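Local structure of trans-4-hydroxy-L-proline dehydratase (Clostridioides difficile 70-100-2010, 6VXC) at residues F172-D185 against L294-H308. The protein uses a glycyl radical to dehydrate trans-4-hydroxy-L-proline to (S)-1-pyrroline-5-carboxylate in the anaerobic breakdown of hydroxyproline. Sequence-based numbering, arbitrary orientation.
Sequences FMEQRAPGHTVCGD and LNIWDAFTPGRLDQH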
ATOM      1  N   PHE A 172       2.092 -10.855  -4.857  1.00 14.45           N
ATOM      2  CA  PHE A 172       2.771  -9.676  -4.331  1.00 11.76           C
ATOM      3  C   PHE A 172       4.260  -9.897  -4.109  1.00 14.06           C
ATOM      4  O   PHE A 172       5.035  -8.940  -4.169  1.00 13.33           O
ATOM      5  CB  PHE A 172       2.106  -9.237  -3.027  1.00 12.14           C
ATOM      6  CG  PHE A 172       1.207  -8.050  -3.185  1.00 11.76           C
ATOM      7  CD1 PHE A 172       0.363  -7.952  -4.288  1.00 12.75           C
ATOM      8  CD2 PHE A 172       1.240  -7.013  -2.272  1.00 11.84           C
ATOM      9  CE1 PHE A 172      -0.452  -6.847  -4.463  1.00 12.14           C
ATOM     10  CE2 PHE A 172       0.416  -5.903  -2.438  1.00 14.36           C
ATOM     11  CZ  PHE A 172      -0.426  -5.822  -3.550  1.00 13.19           C
ATOM     12  N   MET A 173       4.702 -11.134  -3.885  1.00 14.17           N
ATOM     13  CA  MET A 173       6.093 -11.336  -3.499  1.00 15.04           C
ATOM     14  C   MET A 173       6.996 -11.713  -4.676  1.00 12.99           C
ATOM     15  O   MET A 173       8.136 -12.135  -4.461  1.00 14.77           O
ATOM     16  CB  MET A 173       6.188 -12.378  -2.380  1.00 12.39           C
ATOM     17  CG  MET A 173       6.276 -11.760  -0.988  1.00 12.26           C
ATOM     18  SD  MET A 173       4.868 -10.654  -0.633  1.00 15.60           S
ATOM     19  CE  MET A 173       3.560 -11.832  -0.348  1.00 12.36           C
ATOM     20  N   GLU A 174       6.541 -11.514  -5.916  1.00 13.06           N
ATOM     21  CA  GLU A 174       7.388 -11.871  -7.050  1.00 12.48           C
ATOM     22  C   GLU A 174       8.527 -10.880  -7.263  1.00 15.22           C
ATOM     23  O   GLU A 174       9.585 -11.267  -7.764  1.00 16.80           O
ATOM     24  CB  GLU A 174       6.562 -12.012  -8.334  1.00 15.66           C
ATOM     25  CG  GLU A 174       5.873 -10.748  -8.852  1.00 13.99           C
ATOM     26  CD  GLU A 174       5.505 -10.871 -10.329  1.00 18.89           C
ATOM     27  OE1 GLU A 174       4.292 -10.995 -10.640  1.00 19.70           O
ATOM     28  OE2 GLU A 174       6.442 -10.870 -11.171  1.00 19.92           O
ATOM     29  N   GLN A 175       8.319  -9.599  -6.957  1.00 14.90           N
ATOM     30  CA  GLN A 175       9.343  -8.583  -7.171  1.00 13.15           C
ATOM     31  C   GLN A 175       9.614  -7.725  -5.945  1.00 13.50           C
ATOM     32  O   GLN A 175      10.408  -6.782  -6.035  1.00 15.38           O
ATOM     33  CB  GLN A 175       8.949  -7.674  -8.331  1.00 18.45           C
ATOM     34  CG  GLN A 175       8.945  -8.364  -9.689  1.00 16.39           C
ATOM     35  CD  GLN A 175       8.357  -7.485 -10.748  1.00 15.70           C
ATOM     36  OE1 GLN A 175       8.654  -6.286 -10.803  1.00 15.72           O
ATOM     37  NE2 GLN A 175       7.509  -8.059 -11.602  1.00 14.12           N
ATOM     38  N   ARG A 176       8.946  -7.989  -4.830  1.00  9.79           N
ATOM     39  CA  ARG A 176       9.087  -7.195  -3.623  1.00 12.93           C
ATOM     40  C   ARG A 176       8.965  -8.112  -2.426  1.00 13.68           C
ATOM     41  O   ARG A 176       8.408  -9.210  -2.519  1.00 15.26           O
ATOM     42  CB  ARG A 176       8.034  -6.068  -3.524  1.00 11.14           C
ATOM     43  CG  ARG A 176       7.986  -5.160  -4.732  1.00 12.84           C
ATOM     44  CD  ARG A 176       7.119  -3.945  -4.496  1.00 12.58           C
ATOM     45  NE  ARG A 176       7.831  -2.930  -3.737  1.00 13.43           N
ATOM     46  CZ  ARG A 176       7.349  -1.724  -3.465  1.00 13.16           C
ATOM     47  NH1 ARG A 176       6.134  -1.380  -3.894  1.00 16.13           N
ATOM     48  NH2 ARG A 176       8.086  -0.867  -2.781  1.00 14.56           N
ATOM     49  N   ALA A 177       9.470  -7.630  -1.294  1.00 11.12           N
ATOM     50  CA  ALA A 177       9.363  -8.321  -0.026  1.00 12.76           C
ATOM     51  C   ALA A 177       8.025  -8.018   0.644  1.00 13.08           C
ATOM     52  O   ALA A 177       7.393  -6.993   0.363  1.00 12.77           O
ATOM     53  CB  ALA A 177      10.511  -7.916   0.892  1.00 12.33           C
ATOM     54  N   PRO A 178       7.583  -8.900   1.551  1.00 12.25           N
ATOM     55  CA  PRO A 178       6.250  -8.728   2.156  1.00 14.54           C
ATOM     56  C   PRO A 178       5.978  -7.326   2.669  1.00 13.74           C
ATOM     57  O   PRO A 178       4.939  -6.740   2.332  1.00 14.04           O
ATOM     58  CB  PRO A 178       6.259  -9.773   3.282  1.00 12.47           C
ATOM     59  CG  PRO A 178       7.152 -10.861   2.762  1.00 12.60           C
ATOM     60  CD  PRO A 178       8.234 -10.146   1.992  1.00 12.58           C
ATOM     61  N   GLY A 179       6.866  -6.791   3.504  1.00 14.94           N
ATOM     62  CA  GLY A 179       6.729  -5.417   3.946  1.00 13.60           C
ATOM     63  C   GLY A 179       5.345  -5.147   4.482  1.00 13.81           C
ATOM     64  O   GLY A 179       4.831  -5.870   5.338  1.00 16.91           O
ATOM     65  N   HIS A 180       4.737  -4.081   3.979  1.00 16.74           N
ATOM     66  CA  HIS A 180       3.375  -3.708   4.329  1.00 18.06           C
ATOM     67  C   HIS A 180       3.224  -3.513   5.835  1.00 17.75           C
ATOM     68  O   HIS A 180       2.307  -4.054   6.450  1.00 19.50           O
ATOM     69  CB  HIS A 180       2.365  -4.742   3.823  1.00 16.10           C
ATOM     70  CG  HIS A 180       0.969  -4.215   3.757  1.00 15.04           C
ATOM     71  ND1 HIS A 180       0.107  -4.259   4.831  1.00 19.69           N
ATOM     72  CD2 HIS A 180       0.290  -3.610   2.756  1.00 13.55           C
ATOM     73  CE1 HIS A 180      -1.043  -3.704   4.493  1.00 13.68           C
ATOM     74  NE2 HIS A 180      -0.958  -3.302   3.239  1.00 18.23           N
ATOM     75  N   THR A 181       4.102  -2.703   6.430  1.00 18.58           N
ATOM     76  CA  THR A 181       4.100  -2.563   7.885  1.00 20.45           C
ATOM     77  C   THR A 181       4.344  -1.103   8.298  1.00 16.41           C
ATOM     78  O   THR A 181       4.718  -0.253   7.487  1.00 16.91           O
ATOM     79  CB  THR A 181       5.123  -3.527   8.523  1.00 18.51           C
ATOM     80  OG1 THR A 181       4.858  -3.646   9.924  1.00 30.15           O
ATOM     81  CG2 THR A 181       6.534  -3.029   8.336  1.00 19.34           C
ATOM     82  N   VAL A 182       4.113  -0.818   9.583  1.00 14.53           N
ATOM     83  CA  VAL A 182       4.033   0.548  10.110  1.00 12.08           C
ATOM     84  C   VAL A 182       4.819   0.621  11.410  1.00 13.90           C
ATOM     85  O   VAL A 182       4.759  -0.290  12.240  1.00 15.64           O
ATOM     86  CB  VAL A 182       2.562   0.984  10.322  1.00 12.85           C
ATOM     87  CG1 VAL A 182       2.446   2.418  10.926  1.00  9.93           C
ATOM     88  CG2 VAL A 182       1.798   0.912   8.994  1.00 12.35           C
ATOM     89  N   CYS A 183       5.531   1.721  11.599  1.00 15.78           N
ATOM     90  CA  CYS A 183       6.345   1.906  12.789  1.00 13.76           C
ATOM     91  C   CYS A 183       5.465   2.076  14.025  1.00 15.24           C
ATOM     92  O   CYS A 183       4.409   2.709  13.970  1.00 13.66           O
ATOM     93  CB  CYS A 183       7.237   3.135  12.605  1.00 17.25           C
ATOM     94  SG  CYS A 183       8.595   3.280  13.762  1.00 40.06           S
ATOM     95  N   GLY A 184       5.889   1.488  15.129  1.00 16.42           N
ATOM     96  CA  GLY A 184       5.289   1.728  16.431  1.00 16.07           C
ATOM     97  C   GLY A 184       5.972   2.870  17.159  1.00 15.85           C
ATOM     98  O   GLY A 184       6.508   3.796  16.544  1.00 17.87           O
ATOM     99  N   ASP A 185       6.013   2.777  18.486  1.00 15.14           N
ATOM    100  CA  ASP A 185       6.606   3.826  19.305  1.00 18.04           C
ATOM    101  C   ASP A 185       7.970   3.450  19.863  1.00 15.82           C
ATOM    102  O   ASP A 185       8.575   4.256  20.569  1.00 15.34           O
ATOM    103  CB  ASP A 185       5.674   4.204  20.466  1.00 21.88           C
ATOM    104  CG  ASP A 185       5.526   3.089  21.496  1.00 25.33           C
ATOM    105  OD1 ASP A 185       6.005   1.972  21.249  1.00 28.46           O
ATOM    106  OD2 ASP A 185       4.912   3.332  22.557  1.00 35.95           O
ATOM    107  N   LEU A 294      15.337  -4.306   2.532  1.00 12.68           N
ATOM    108  CA  LEU A 294      14.575  -5.053   1.541  1.00 13.26           C
ATOM    109  C   LEU A 294      13.655  -4.088   0.809  1.00 12.84           C
ATOM    110  O   LEU A 294      13.297  -3.038   1.337  1.00 14.01           O
ATOM    111  CB  LEU A 294      13.745  -6.163   2.189  1.00 13.79           C
ATOM    112  CG  LEU A 294      14.505  -7.373   2.732  1.00 16.43           C
ATOM    113  CD1 LEU A 294      13.616  -8.152   3.690  1.00 16.28           C
ATOM    114  CD2 LEU A 294      15.041  -8.251   1.597  1.00 13.11           C
ATOM    115  N   ASN A 295      13.234  -4.478  -0.397  1.00 15.39           N
ATOM    116  CA  ASN A 295      12.266  -3.697  -1.183  1.00 15.62           C
ATOM    117  C   ASN A 295      10.852  -4.030  -0.710  1.00 14.41           C
ATOM    118  O   ASN A 295      10.100  -4.759  -1.362  1.00 16.32           O
ATOM    119  CB  ASN A 295      12.413  -3.981  -2.673  1.00 14.23           C
ATOM    120  CG  ASN A 295      11.412  -3.195  -3.507  1.00 17.35           C
ATOM    121  OD1 ASN A 295      10.760  -2.278  -3.002  1.00 16.25           O
ATOM    122  ND2 ASN A 295      11.320  -3.515  -4.798  1.00 18.84           N
ATOM    123  N   ILE A 296      10.466  -3.456   0.439  1.00 12.01           N
ATOM    124  CA  ILE A 296       9.218  -3.834   1.104  1.00 12.70           C
ATOM    125  C   ILE A 296       8.033  -3.076   0.509  1.00 10.85           C
ATOM    126  O   ILE A 296       8.146  -1.910   0.139  1.00 12.75           O
ATOM    127  CB  ILE A 296       9.321  -3.610   2.628  1.00 13.15           C
ATOM    128  CG1 ILE A 296       9.881  -2.211   2.929  1.00 11.05           C
ATOM    129  CG2 ILE A 296      10.147  -4.709   3.270  1.00 11.65           C
ATOM    130  CD1 ILE A 296       9.984  -1.886   4.395  1.00 12.60           C
ATOM    131  N   TRP A 297       6.901  -3.769   0.382  1.00 12.13           N
ATOM    132  CA  TRP A 297       5.657  -3.140  -0.046  1.00 11.62           C
ATOM    133  C   TRP A 297       5.304  -1.964   0.856  1.00 13.43           C
ATOM    134  O   TRP A 297       5.402  -2.055   2.079  1.00 13.64           O
ATOM    135  CB  TRP A 297       4.514  -4.161  -0.042  1.00 12.49           C
ATOM    136  CG  TRP A 297       4.442  -4.987  -1.297  1.00 12.69           C
ATOM    137  CD1 TRP A 297       4.825  -6.290  -1.457  1.00 11.04           C
ATOM    138  CD2 TRP A 297       3.957  -4.550  -2.572  1.00 14.52           C
ATOM    139  NE1 TRP A 297       4.604  -6.689  -2.759  1.00 12.14           N
ATOM    140  CE2 TRP A 297       4.075  -5.637  -3.461  1.00 13.05           C
ATOM    141  CE3 TRP A 297       3.437  -3.339  -3.048  1.00 14.67           C
ATOM    142  CZ2 TRP A 297       3.689  -5.551  -4.794  1.00 15.58           C
ATOM    143  CZ3 TRP A 297       3.050  -3.258  -4.378  1.00 15.67           C
ATOM    144  CH2 TRP A 297       3.184  -4.358  -5.233  1.00 16.52           C
ATOM    145  N   ASP A 298       4.878  -0.860   0.243  1.00 13.44           N
ATOM    146  CA  ASP A 298       4.390   0.323   0.967  1.00 13.74           C
ATOM    147  C   ASP A 298       5.473   0.978   1.820  1.00 15.62           C
ATOM    148  O   ASP A 298       5.173   1.589   2.852  1.00 13.75           O
ATOM    149  CB  ASP A 298       3.182  -0.023   1.835  1.00 15.05           C
ATOM    150  CG  ASP A 298       1.986  -0.499   1.013  1.00 14.80           C
ATOM    151  OD1 ASP A 298       2.035  -0.406  -0.230  1.00 15.66           O
ATOM    152  OD2 ASP A 298       1.005  -0.952   1.615  1.00 22.21           O
ATOM    153  N   ALA A 299       6.725   0.893   1.363  1.00 14.31           N
ATOM    154  CA  ALA A 299       7.857   1.566   1.999  1.00 10.10           C
ATOM    155  C   ALA A 299       7.823   1.440   3.519  1.00 12.53           C
ATOM    156  O   ALA A 299       7.900   0.337   4.057  1.00 13.31           O
ATOM    157  CB  ALA A 299       7.881   3.035   1.572  1.00  9.32           C
ATOM    158  N   PHE A 300       7.734   2.568   4.218  1.00 12.75           N
ATOM    159  CA  PHE A 300       7.570   2.593   5.667  1.00 13.40           C
ATOM    160  C   PHE A 300       6.772   3.843   6.008  1.00 11.31           C
ATOM    161  O   PHE A 300       6.612   4.735   5.174  1.00 14.87           O
ATOM    162  CB  PHE A 300       8.939   2.566   6.400  1.00 11.00           C
ATOM    163  CG  PHE A 300       8.876   2.012   7.806  1.00 13.02           C
ATOM    164  CD1 PHE A 300       8.141   0.877   8.093  1.00 13.31           C
ATOM    165  CD2 PHE A 300       9.579   2.607   8.832  1.00 11.55           C
ATOM    166  CE1 PHE A 300       8.097   0.353   9.372  1.00 13.54           C
ATOM    167  CE2 PHE A 300       9.538   2.091  10.121  1.00 12.97           C
ATOM    168  CZ  PHE A 300       8.807   0.964  10.394  1.00 15.00           C
ATOM    169  N   THR A 301       6.238   3.893   7.226  1.00 13.04           N
ATOM    170  CA  THR A 301       5.477   5.062   7.641  1.00 10.96           C
ATOM    171  C   THR A 301       5.520   5.175   9.151  1.00  9.87           C
ATOM    172  O   THR A 301       5.450   4.155   9.847  1.00 13.39           O
ATOM    173  CB  THR A 301       4.003   5.007   7.181  1.00 12.45           C
ATOM    174  OG1 THR A 301       3.249   6.002   7.882  1.00 13.50           O
ATOM    175  CG2 THR A 301       3.382   3.638   7.452  1.00 10.28           C
ATOM    176  N   PRO A 302       5.566   6.392   9.690  1.00 10.25           N
ATOM    177  CA  PRO A 302       5.479   6.541  11.146  1.00  9.96           C
ATOM    178  C   PRO A 302       4.101   6.211  11.696  1.00 11.70           C
ATOM    179  O   PRO A 302       3.955   6.096  12.926  1.00 13.79           O
ATOM    180  CB  PRO A 302       5.833   8.019  11.358  1.00  9.52           C
ATOM    181  CG  PRO A 302       5.370   8.665  10.099  1.00  9.41           C
ATOM    182  CD  PRO A 302       5.642   7.694   9.002  1.00  8.77           C
ATOM    183  N   GLY A 303       3.100   6.019  10.835  1.00 10.74           N
ATOM    184  CA  GLY A 303       1.776   5.668  11.317  1.00  9.21           C
ATOM    185  C   GLY A 303       1.103   6.821  12.033  1.00 11.69           C
ATOM    186  O   GLY A 303       0.729   7.804  11.392  1.00 10.71           O
ATOM    187  N   ARG A 304       0.936   6.714  13.354  1.00 10.73           N
ATOM    188  CA  ARG A 304       0.228   7.720  14.146  1.00 10.42           C
ATOM    189  C   ARG A 304       1.195   8.839  14.552  1.00 10.89           C
ATOM    190  O   ARG A 304       1.496   9.059  15.726  1.00 12.99           O
ATOM    191  CB  ARG A 304      -0.435   7.058  15.352  1.00 11.03           C
ATOM    192  CG  ARG A 304      -1.376   5.888  15.003  1.00  8.21           C
ATOM    193  CD  ARG A 304      -2.741   6.337  14.401  1.00  8.97           C
ATOM    194  NE  ARG A 304      -3.535   6.983  15.439  1.00 11.26           N
ATOM    195  CZ  ARG A 304      -3.718   8.296  15.527  1.00 10.50           C
ATOM    196  NH1 ARG A 304      -3.195   9.094  14.610  1.00 10.50           N
ATOM    197  NH2 ARG A 304      -4.412   8.800  16.534  1.00 10.13           N
ATOM    198  N   LEU A 305       1.668   9.542  13.518  1.00  9.79           N
ATOM    199  CA  LEU A 305       2.728  10.530  13.679  1.00 10.83           C
ATOM    200  C   LEU A 305       2.352  11.609  14.689  1.00 10.85           C
ATOM    201  O   LEU A 305       3.180  11.984  15.518  1.00 13.71           O
ATOM    202  CB  LEU A 305       3.068  11.147  12.318  1.00  8.84           C
ATOM    203  CG  LEU A 305       4.163  12.213  12.262  1.00 10.62           C
ATOM    204  CD1 LEU A 305       5.496  11.669  12.750  1.00  9.72           C
ATOM    205  CD2 LEU A 305       4.297  12.788  10.840  1.00 10.31           C
ATOM    206  N   ASP A 306       1.103  12.103  14.659  1.00 12.09           N
ATOM    207  CA  ASP A 306       0.735  13.171  15.587  1.00 13.00           C
ATOM    208  C   ASP A 306       0.744  12.689  17.036  1.00 14.26           C
ATOM    209  O   ASP A 306       0.986  13.488  17.943  1.00 12.58           O
ATOM    210  CB  ASP A 306      -0.631  13.827  15.229  1.00 13.26           C
ATOM    211  CG  ASP A 306      -1.832  12.843  15.134  1.00 12.79           C
ATOM    212  OD1 ASP A 306      -1.687  11.632  15.383  1.00 13.17           O
ATOM    213  OD2 ASP A 306      -2.957  13.339  14.811  1.00 12.44           O
ATOM    214  N   GLN A 307       0.497  11.396  17.278  1.00 11.93           N
ATOM    215  CA  GLN A 307       0.583  10.884  18.644  1.00 12.16           C
ATOM    216  C   GLN A 307       2.035  10.783  19.110  1.00 12.93           C
ATOM    217  O   GLN A 307       2.340  11.081  20.268  1.00 14.53           O
ATOM    218  CB  GLN A 307      -0.106   9.521  18.759  1.00 11.17           C
ATOM    219  CG  GLN A 307      -1.578   9.493  18.275  1.00  9.74           C
ATOM    220  CD  GLN A 307      -2.425  10.560  18.928  1.00 13.10           C
ATOM    221  OE1 GLN A 307      -2.688  10.515  20.139  1.00 14.54           O
ATOM    222  NE2 GLN A 307      -2.838  11.547  18.140  1.00 11.77           N
ATOM    223  N   HIS A 308       2.946  10.377  18.228  1.00 12.36           N
ATOM    224  CA  HIS A 308       4.332  10.197  18.650  1.00 14.86           C
ATOM    225  C   HIS A 308       5.026  11.540  18.857  1.00 14.12           C
ATOM    226  O   HIS A 308       5.851  11.675  19.766  1.00 15.70           O
ATOM    227  CB  HIS A 308       5.092   9.335  17.635  1.00 12.51           C
ATOM    228  CG  HIS A 308       4.464   7.995  17.423  1.00 13.00           C
ATOM    229  ND1 HIS A 308       4.116   7.521  16.175  1.00 14.57           N
ATOM    230  CD2 HIS A 308       4.057   7.057  18.310  1.00 11.94           C
ATOM    231  CE1 HIS A 308       3.537   6.341  16.304  1.00 11.13           C
ATOM    232  NE2 HIS A 308       3.490   6.036  17.589  1.00 16.97           N
TER
HETATM  233  O   HOH W   1      12.988  -5.695  -5.372  1.00 36.98           O
HETATM  234  O   HOH W   2       3.874   0.038  -2.344  1.00 20.42           O
HETATM  235  O   HOH W   3       3.527   0.803   5.080  1.00 15.50           O
HETATM  236  O   HOH W   4       6.281  -1.754   4.820  1.00 16.32           O
HETATM  237  O   HOH W   5       6.361   5.743  14.285  1.00 14.57           O
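Trp297 lies flat between Phe172 and Arg176. The Phe172 ring forms an offset stack on one face of the indole, its plane turned 21° from the six-membered ring, while Arg176 CD sits over the opposite face, 3.6 Å from the centroid of that ring. NE1 donates in the ring plane to Phe172 O at 2.7 Å, which helps to fix the rotation of the indole. The Arg176 chain bends at chi3 (80°), leaving the guanidinium off-centre over the same face as CD in a cation-pi contact. Its NE and NH2 grip Asn295 OD1 side-on from one face of the amide, at 3.1 and 3.0 Å. NH2 also forms a salt bridge with Asp359. Two loops join beside the active site of this glycyl radical enzyme, paired at a single beta bridge between Ala177 and Ile296. His180 and Asp298 run side by side there, planes 46° apart; His180 NE2 is hydrogen-bonded to Glu456, the probable proton acceptor, and Asp298 OD1 to a glycerol, probably from the crystallisation liquor, which may mark the substrate pocket. Gly179 CA packs tightly on Ile296 CB. Farther along, Cys183 N donates nearly straight to Thr301 O (3.0 Å), and Val182 CG1 presses on Gly303 CA at 3.3 Å.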